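PDB 4R7R: putative lipoprotein from Clostridium perfringens ATCC 13124, which is of unknown function but is probably a lipid-anchored protein of the cell envelope and may bind lipid. Local coordinates for residues D47-L50 with K51-D55; V36-N40 with E41-I45. All blocks are in the same frame, centred on the assembly; numbering follows the deposited sequence.

Overall arrangement
Both contacts are local, and they follow one another along the chain. Contact 2 (36-45) carries the chain off edge strand 35-37 of the antiparallel sheet and round to the start of helix 45-52; contact 1 (47-55) runs from within that helix past its C-terminal end. Their centres lie about 17 Å apart, and both are near the surface, the centre of contact 2 about 13 Å and that of contact 1 about 11 Å from the centre of the chain. A salt bridge between Arg44 of contact 2 and Asp48 of contact 1 spans the junction. No active site is known; a glycerol, probably from the crystallisation liquor, is bound beside Leu50 in contact 1.

Contact 1: residues D47-L50 with K51-D55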
ATOM      1  N   ASP A  47       2.814  -8.407   4.064  1.00 30.48           N
ATOM      2  CA  ASP A  47       2.732  -9.794   3.664  1.00 35.19           C
ATOM      3  C   ASP A  47       1.302 -10.378   3.746  1.00 34.65           C
ATOM      4  O   ASP A  47       0.857 -11.110   2.848  1.00 35.75           O
ATOM      5  CB  ASP A  47       3.663 -10.615   4.520  1.00 39.96           C
ATOM      6  CG  ASP A  47       3.940 -11.947   3.920  1.00 49.04           C
ATOM      7  OD1 ASP A  47       4.252 -11.978   2.702  1.00 50.83           O
ATOM      8  OD2 ASP A  47       3.822 -12.955   4.654  1.00 55.49           O
ATOM      9  N   ASP A  48       0.602 -10.054   4.833  1.00 34.33           N
ATOM     10  CA  ASP A  48      -0.730 -10.576   5.091  1.00 36.96           C
ATOM     11  C   ASP A  48      -1.697  -9.992   4.068  1.00 34.40           C
ATOM     12  O   ASP A  48      -2.597 -10.681   3.570  1.00 34.48           O
ATOM     13  CB  ASP A  48      -1.182 -10.245   6.521  1.00 38.25           C
ATOM     14  CG  ASP A  48      -0.413 -11.035   7.592  1.00 44.53           C
ATOM     15  OD1 ASP A  48       0.238 -12.056   7.254  1.00 48.53           O
ATOM     16  OD2 ASP A  48      -0.479 -10.645   8.788  1.00 44.96           O
ATOM     17  N   LEU A  49      -1.483  -8.718   3.748  1.00 31.93           N
ATOM     18  CA  LEU A  49      -2.311  -8.023   2.777  1.00 30.08           C
ATOM     19  C   LEU A  49      -2.131  -8.635   1.390  1.00 31.51           C
ATOM     20  O   LEU A  49      -3.109  -8.979   0.734  1.00 32.29           O
ATOM     21  CB  LEU A  49      -1.969  -6.538   2.751  1.00 29.14           C
ATOM     22  CG  LEU A  49      -2.681  -5.705   1.674  1.00 30.46           C
ATOM     23  CD1 LEU A  49      -4.185  -5.806   1.821  1.00 30.85           C
ATOM     24  CD2 LEU A  49      -2.246  -4.254   1.738  1.00 29.05           C
ATOM     25  N   LEU A  50      -0.876  -8.778   0.963  1.00 30.17           N
ATOM     26  CA  LEU A  50      -0.562  -9.250  -0.380  1.00 30.64           C
ATOM     27  C   LEU A  50      -1.056 -10.682  -0.584  1.00 36.93           C
ATOM     28  O   LEU A  50      -1.533 -11.037  -1.665  1.00 36.31           O
ATOM     29  CB  LEU A  50       0.952  -9.167  -0.654  1.00 29.53           C
ATOM     30  CG  LEU A  50       1.618  -7.779  -0.652  1.00 27.37           C
ATOM     31  CD1 LEU A  50       3.061  -7.864  -1.130  1.00 30.34           C
ATOM     32  CD2 LEU A  50       0.843  -6.747  -1.479  1.00 23.00           C
ATOM     33  N   LYS A  51      -0.944 -11.501   0.455  1.00 39.38           N
ATOM     34  CA  LYS A  51      -1.360 -12.895   0.358  1.00 44.23           C
ATOM     35  C   LYS A  51      -2.882 -12.995   0.286  1.00 42.80           C
ATOM     36  O   LYS A  51      -3.424 -13.984  -0.206  1.00 36.36           O
ATOM     37  CB  LYS A  51      -0.831 -13.707   1.546  1.00 37.32           C
ATOM     38  CG  LYS A  51       0.659 -14.040   1.475  1.00 45.28           C
ATOM     39  CD  LYS A  51       1.172 -14.557   2.824  1.00 49.81           C
ATOM     40  CE  LYS A  51       2.343 -15.539   2.678  1.00 57.09           C
ATOM     41  NZ  LYS A  51       3.593 -14.918   2.154  1.00 56.90           N
ATOM     42  N   SER A  52      -3.565 -11.963   0.774  1.00 30.19           N
ATOM     43  CA  SER A  52      -5.022 -11.981   0.829  1.00 36.22           C
ATOM     44  C   SER A  52      -5.651 -11.421  -0.462  1.00 34.72           C
ATOM     45  O   SER A  52      -6.849 -11.603  -0.710  1.00 35.52           O
ATOM     46  CB  SER A  52      -5.516 -11.199   2.050  1.00 29.72           C
ATOM     47  OG  SER A  52      -5.463  -9.795   1.814  1.00 37.54           O
ATOM     48  N   LEU A  53      -4.848 -10.745  -1.281  1.00 33.61           N
ATOM     49  CA  LEU A  53      -5.367 -10.142  -2.514  1.00 33.80           C
ATOM     50  C   LEU A  53      -5.830 -11.175  -3.536  1.00 36.44           C
ATOM     51  O   LEU A  53      -5.084 -12.088  -3.916  1.00 38.35           O
ATOM     52  CB  LEU A  53      -4.316  -9.241  -3.184  1.00 30.44           C
ATOM     53  CG  LEU A  53      -3.855  -8.025  -2.395  1.00 27.28           C
ATOM     54  CD1 LEU A  53      -2.877  -7.209  -3.220  1.00 22.21           C
ATOM     55  CD2 LEU A  53      -5.042  -7.204  -1.943  1.00 17.85           C
ATOM     56  N   LYS A  54      -7.064 -11.009  -3.987  1.00 37.32           N
ATOM     57  CA  LYS A  54      -7.545 -11.740  -5.144  1.00 42.19           C
ATOM     58  C   LYS A  54      -7.434 -10.818  -6.356  1.00 41.51           C
ATOM     59  O   LYS A  54      -7.276  -9.601  -6.211  1.00 39.48           O
ATOM     60  CB  LYS A  54      -8.982 -12.211  -4.932  1.00 48.28           C
ATOM     61  CG  LYS A  54      -9.202 -12.993  -3.638  1.00 55.25           C
ATOM     62  CD  LYS A  54     -10.651 -12.879  -3.160  1.00 59.84           C
ATOM     63  CE  LYS A  54     -11.034 -14.009  -2.189  1.00 67.63           C
ATOM     64  NZ  LYS A  54     -10.375 -13.901  -0.841  1.00 69.65           N
ATOM     65  N   ASP A  55      -7.533 -11.393  -7.546  1.00 44.10           N
ATOM     66  CA  ASP A  55      -7.376 -10.640  -8.788  1.00 43.86           C
ATOM     67  C   ASP A  55      -8.440  -9.558  -8.994  1.00 38.48           C
ATOM     68  O   ASP A  55      -8.182  -8.543  -9.642  1.00 35.37           O
ATOM     69  CB  ASP A  55      -7.383 -11.602  -9.976  1.00 52.23           C
ATOM     70  CG  ASP A  55      -6.604 -12.878  -9.696  1.00 61.17           C
ATOM     71  OD1 ASP A  55      -5.463 -13.012 -10.206  1.00 64.16           O
ATOM     72  OD2 ASP A  55      -7.141 -13.744  -8.955  1.00 65.11           O
TER
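The carboxylate of Asp47 receives the ammonium group of Lys51 close to its own plane: NZ of Lys51 meets OD1 of Asp47 at 3.1 Å on the syn side, only 18° out of the plane. OD2 of Asp47 is a second, weaker acceptor, 3.2 Å from the same NZ. The lysine starts one turn further along the helix, its CB and CG passing beside the Asp47 carbonyl oxygen, and a bend at the last torsion (chi4 67°) carries NZ to the carboxylate.

The other flat group that matters is the Leu49 carbonyl. Two donors of Ser52 reach its oxygen from one face of the plane. The backbone N of Ser52, 3.0 Å from Leu49 O, stands 64° above that plane and so misses the lone pairs; OG of Ser52 lies much nearer the plane and gives its proton to Leu49 O at 2.7 Å. Leu53 N adds a weak bond to the same oxygen.

This is the C-terminal end of helix 45-52. An i to i+4 bond still joins Lys51 N to Asp47 O at 3.0 Å; beyond it the i+4 bonds, Ser52 N to Asp48 O and Leu53 N to Leu49 O, are weak and i+3 bonds to Leu49 O and Leu50 O accompany them. At Leu53 the backbone turns to an extended conformation. Leu53 straddles the last turn with its two methyls: CD2 lies 4.1 Å from CD1 of Leu49, while CD1 lies 4.1 Å from CD2 of Leu50. It runs alongside Leu50, pointing the same way, but crosses Leu49 at a slant. Leu50 and Leu53 both rest on Thr11 of helix 9-17, and Ser52 packs on Pro111 and Phe114. Asp48 does not join the Lys51 bridge; its carboxylate pairs with Arg44.

Contact 2: residues V36-N40 with E41-I45; sequences VIVDN and EDVRI
Val38 points its CG1 methyl into the turn that follows, touching CB of Asp42 at 3.8 Å and CG2 of Val43 at 4.0 Å. With CG1 anti to the backbone N (chi1 169°), that methyl lies on the side of the carbonyl carbon and meets both residues at once. Val43 has an unusual first torsion of 114°, away from any staggered position, which suggests some strain or an imprecisely placed side chain; Val38 and Val43 both also pack on Ile25 of strand 24-29.

On the acidic side, Glu41 turns CG between its backbone N and carbonyl carbon (chi1 48°). This sets CG of Glu41 3.8 Å from CB of Asp39, and the chain runs on extended from there. Three carboxylates gather: OD2 of Asp39 lies 4.3 Å from OE1 of Glu41 and 4.4 Å from OD2 of Asp42. Lys126 probably offsets this charge through a salt bridge to Asp42 and long, weak pairs with the other two. A water accepts from Asp39 N and donates to Asp42 OD2, and OH of Tyr122 is hydrogen-bonded to OD1 of Asp42.

Asp42 N is hydrogen-bonded to Asp39 O at 3.1 Å, and Asp42 also opens a type I beta turn, closed by Ile45 N to Asp42 O, in a connection from edge strand 35-37 to helix 45-52 whose residues 41-44 have helical backbone angles without regular helix bonds.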
ATOM      1  N   VAL A  36       6.033   8.297  10.994  1.00 46.69           N
ATOM      2  CA  VAL A  36       6.293   7.285  12.035  1.00 44.63           C
ATOM      3  C   VAL A  36       6.888   6.002  11.480  1.00 40.63           C
ATOM      4  O   VAL A  36       6.653   5.646  10.330  1.00 40.42           O
ATOM      5  CB  VAL A  36       5.022   6.883  12.830  1.00 39.63           C
ATOM      6  CG1 VAL A  36       4.548   8.007  13.686  1.00 40.39           C
ATOM      7  CG2 VAL A  36       3.918   6.397  11.906  1.00 38.67           C
ATOM      8  N   ILE A  37       7.650   5.303  12.312  1.00 38.77           N
ATOM      9  CA  ILE A  37       8.184   3.994  11.951  1.00 37.33           C
ATOM     10  C   ILE A  37       7.248   2.886  12.405  1.00 34.12           C
ATOM     11  O   ILE A  37       6.812   2.872  13.560  1.00 34.79           O
ATOM     12  CB  ILE A  37       9.556   3.760  12.578  1.00 40.17           C
ATOM     13  CG1 ILE A  37      10.500   4.890  12.181  1.00 42.36           C
ATOM     14  CG2 ILE A  37      10.125   2.411  12.140  1.00 38.59           C
ATOM     15  CD1 ILE A  37      10.796   4.870  10.706  1.00 43.14           C
ATOM     16  N   VAL A  38       6.931   1.959  11.513  1.00 30.78           N
ATOM     17  CA  VAL A  38       6.097   0.834  11.922  1.00 32.32           C
ATOM     18  C   VAL A  38       6.912  -0.151  12.777  1.00 32.78           C
ATOM     19  O   VAL A  38       8.010  -0.565  12.398  1.00 34.18           O
ATOM     20  CB  VAL A  38       5.483   0.107  10.714  1.00 30.37           C
ATOM     21  CG1 VAL A  38       4.856  -1.211  11.148  1.00 30.29           C
ATOM     22  CG2 VAL A  38       4.446   0.999  10.052  1.00 29.53           C
ATOM     23  N   ASP A  39       6.372  -0.505  13.937  1.00 34.77           N
ATOM     24  CA  ASP A  39       7.027  -1.461  14.833  1.00 39.97           C
ATOM     25  C   ASP A  39       7.229  -2.823  14.179  1.00 40.49           C
ATOM     26  O   ASP A  39       6.450  -3.220  13.308  1.00 38.56           O
ATOM     27  CB  ASP A  39       6.217  -1.645  16.125  1.00 44.17           C
ATOM     28  CG  ASP A  39       6.255  -0.428  17.019  1.00 46.49           C
ATOM     29  OD1 ASP A  39       7.215   0.365  16.900  1.00 48.96           O
ATOM     30  OD2 ASP A  39       5.336  -0.277  17.849  1.00 46.58           O
ATOM     31  N   ASN A  40       8.262  -3.537  14.629  1.00 41.62           N
ATOM     32  CA  ASN A  40       8.573  -4.868  14.127  1.00 42.50           C
ATOM     33  C   ASN A  40       7.373  -5.819  14.130  1.00 43.26           C
ATOM     34  O   ASN A  40       7.155  -6.574  13.177  1.00 43.85           O
ATOM     35  CB  ASN A  40       9.700  -5.472  14.952  1.00 45.46           C
ATOM     36  CG  ASN A  40       9.755  -6.974  14.838  1.00 50.21           C
ATOM     37  OD1 ASN A  40       9.584  -7.696  15.828  1.00 54.17           O
ATOM     38  ND2 ASN A  40       9.973  -7.464  13.620  1.00 50.16           N
ATOM     39  N   GLU A  41       6.600  -5.761  15.206  1.00 44.71           N
ATOM     40  CA  GLU A  41       5.449  -6.632  15.414  1.00 48.33           C
ATOM     41  C   GLU A  41       4.290  -6.408  14.429  1.00 44.28           C
ATOM     42  O   GLU A  41       3.490  -7.315  14.180  1.00 43.46           O
ATOM     43  CB  GLU A  41       4.941  -6.439  16.840  1.00 54.29           C
ATOM     44  CG  GLU A  41       4.786  -4.963  17.195  1.00 56.91           C
ATOM     45  CD  GLU A  41       4.287  -4.738  18.607  1.00 63.20           C
ATOM     46  OE1 GLU A  41       5.080  -4.242  19.448  1.00 66.59           O
ATOM     47  OE2 GLU A  41       3.101  -5.051  18.867  1.00 63.87           O
ATOM     48  N   ASP A  42       4.195  -5.195  13.889  1.00 41.73           N
ATOM     49  CA  ASP A  42       3.087  -4.816  13.018  1.00 38.36           C
ATOM     50  C   ASP A  42       3.437  -4.920  11.543  1.00 37.71           C
ATOM     51  O   ASP A  42       2.552  -4.928  10.694  1.00 37.45           O
ATOM     52  CB  ASP A  42       2.638  -3.390  13.323  1.00 38.29           C
ATOM     53  CG  ASP A  42       2.014  -3.255  14.696  1.00 41.94           C
ATOM     54  OD1 ASP A  42       1.277  -4.177  15.117  1.00 42.88           O
ATOM     55  OD2 ASP A  42       2.263  -2.221  15.352  1.00 43.84           O
ATOM     56  N   VAL A  43       4.727  -5.017  11.244  1.00 32.04           N
ATOM     57  CA  VAL A  43       5.215  -4.929   9.879  1.00 30.42           C
ATOM     58  C   VAL A  43       4.652  -6.047   8.981  1.00 30.44           C
ATOM     59  O   VAL A  43       4.625  -5.910   7.760  1.00 28.67           O
ATOM     60  CB  VAL A  43       6.774  -4.936   9.877  1.00 49.01           C
ATOM     61  CG1 VAL A  43       7.353  -6.192   9.210  1.00 47.68           C
ATOM     62  CG2 VAL A  43       7.297  -3.670   9.237  1.00 50.19           C
ATOM     63  N   ARG A  44       4.160  -7.127   9.587  1.00 32.82           N
ATOM     64  CA  ARG A  44       3.657  -8.273   8.831  1.00 34.17           C
ATOM     65  C   ARG A  44       2.404  -7.942   8.029  1.00 33.76           C
ATOM     66  O   ARG A  44       1.925  -8.780   7.250  1.00 34.06           O
ATOM     67  CB  ARG A  44       3.367  -9.461   9.756  1.00 36.19           C
ATOM     68  CG  ARG A  44       2.362  -9.193  10.874  1.00 37.90           C
ATOM     69  CD  ARG A  44       1.957 -10.500  11.561  1.00 44.29           C
ATOM     70  NE  ARG A  44       1.155 -11.340  10.670  1.00 46.56           N
ATOM     71  CZ  ARG A  44       0.997 -12.656  10.802  1.00 50.37           C
ATOM     72  NH1 ARG A  44       1.595 -13.312  11.788  1.00 52.15           N
ATOM     73  NH2 ARG A  44       0.241 -13.317   9.931  1.00 51.53           N
ATOM     74  N   ILE A  45       1.894  -6.722   8.223  1.00 33.74           N
ATOM     75  CA  ILE A  45       0.699  -6.225   7.543  1.00 31.66           C
ATOM     76  C   ILE A  45       0.820  -6.348   6.033  1.00 30.04           C
ATOM     77  O   ILE A  45      -0.154  -6.673   5.369  1.00 31.85           O
ATOM     78  CB  ILE A  45       0.391  -4.723   7.916  1.00 35.95           C
ATOM     79  CG1 ILE A  45      -0.899  -4.248   7.241  1.00 33.72           C
ATOM     80  CG2 ILE A  45       1.572  -3.797   7.567  1.00 34.19           C
ATOM     81  CD1 ILE A  45      -2.159  -4.916   7.776  1.00 35.06           C
TER
HETATM   82  O   HOH W   1       3.608   0.121  14.818  1.00 35.15           O
HETATM   83  O   HOH W   2       5.586  -8.705  11.839  1.00 35.10           O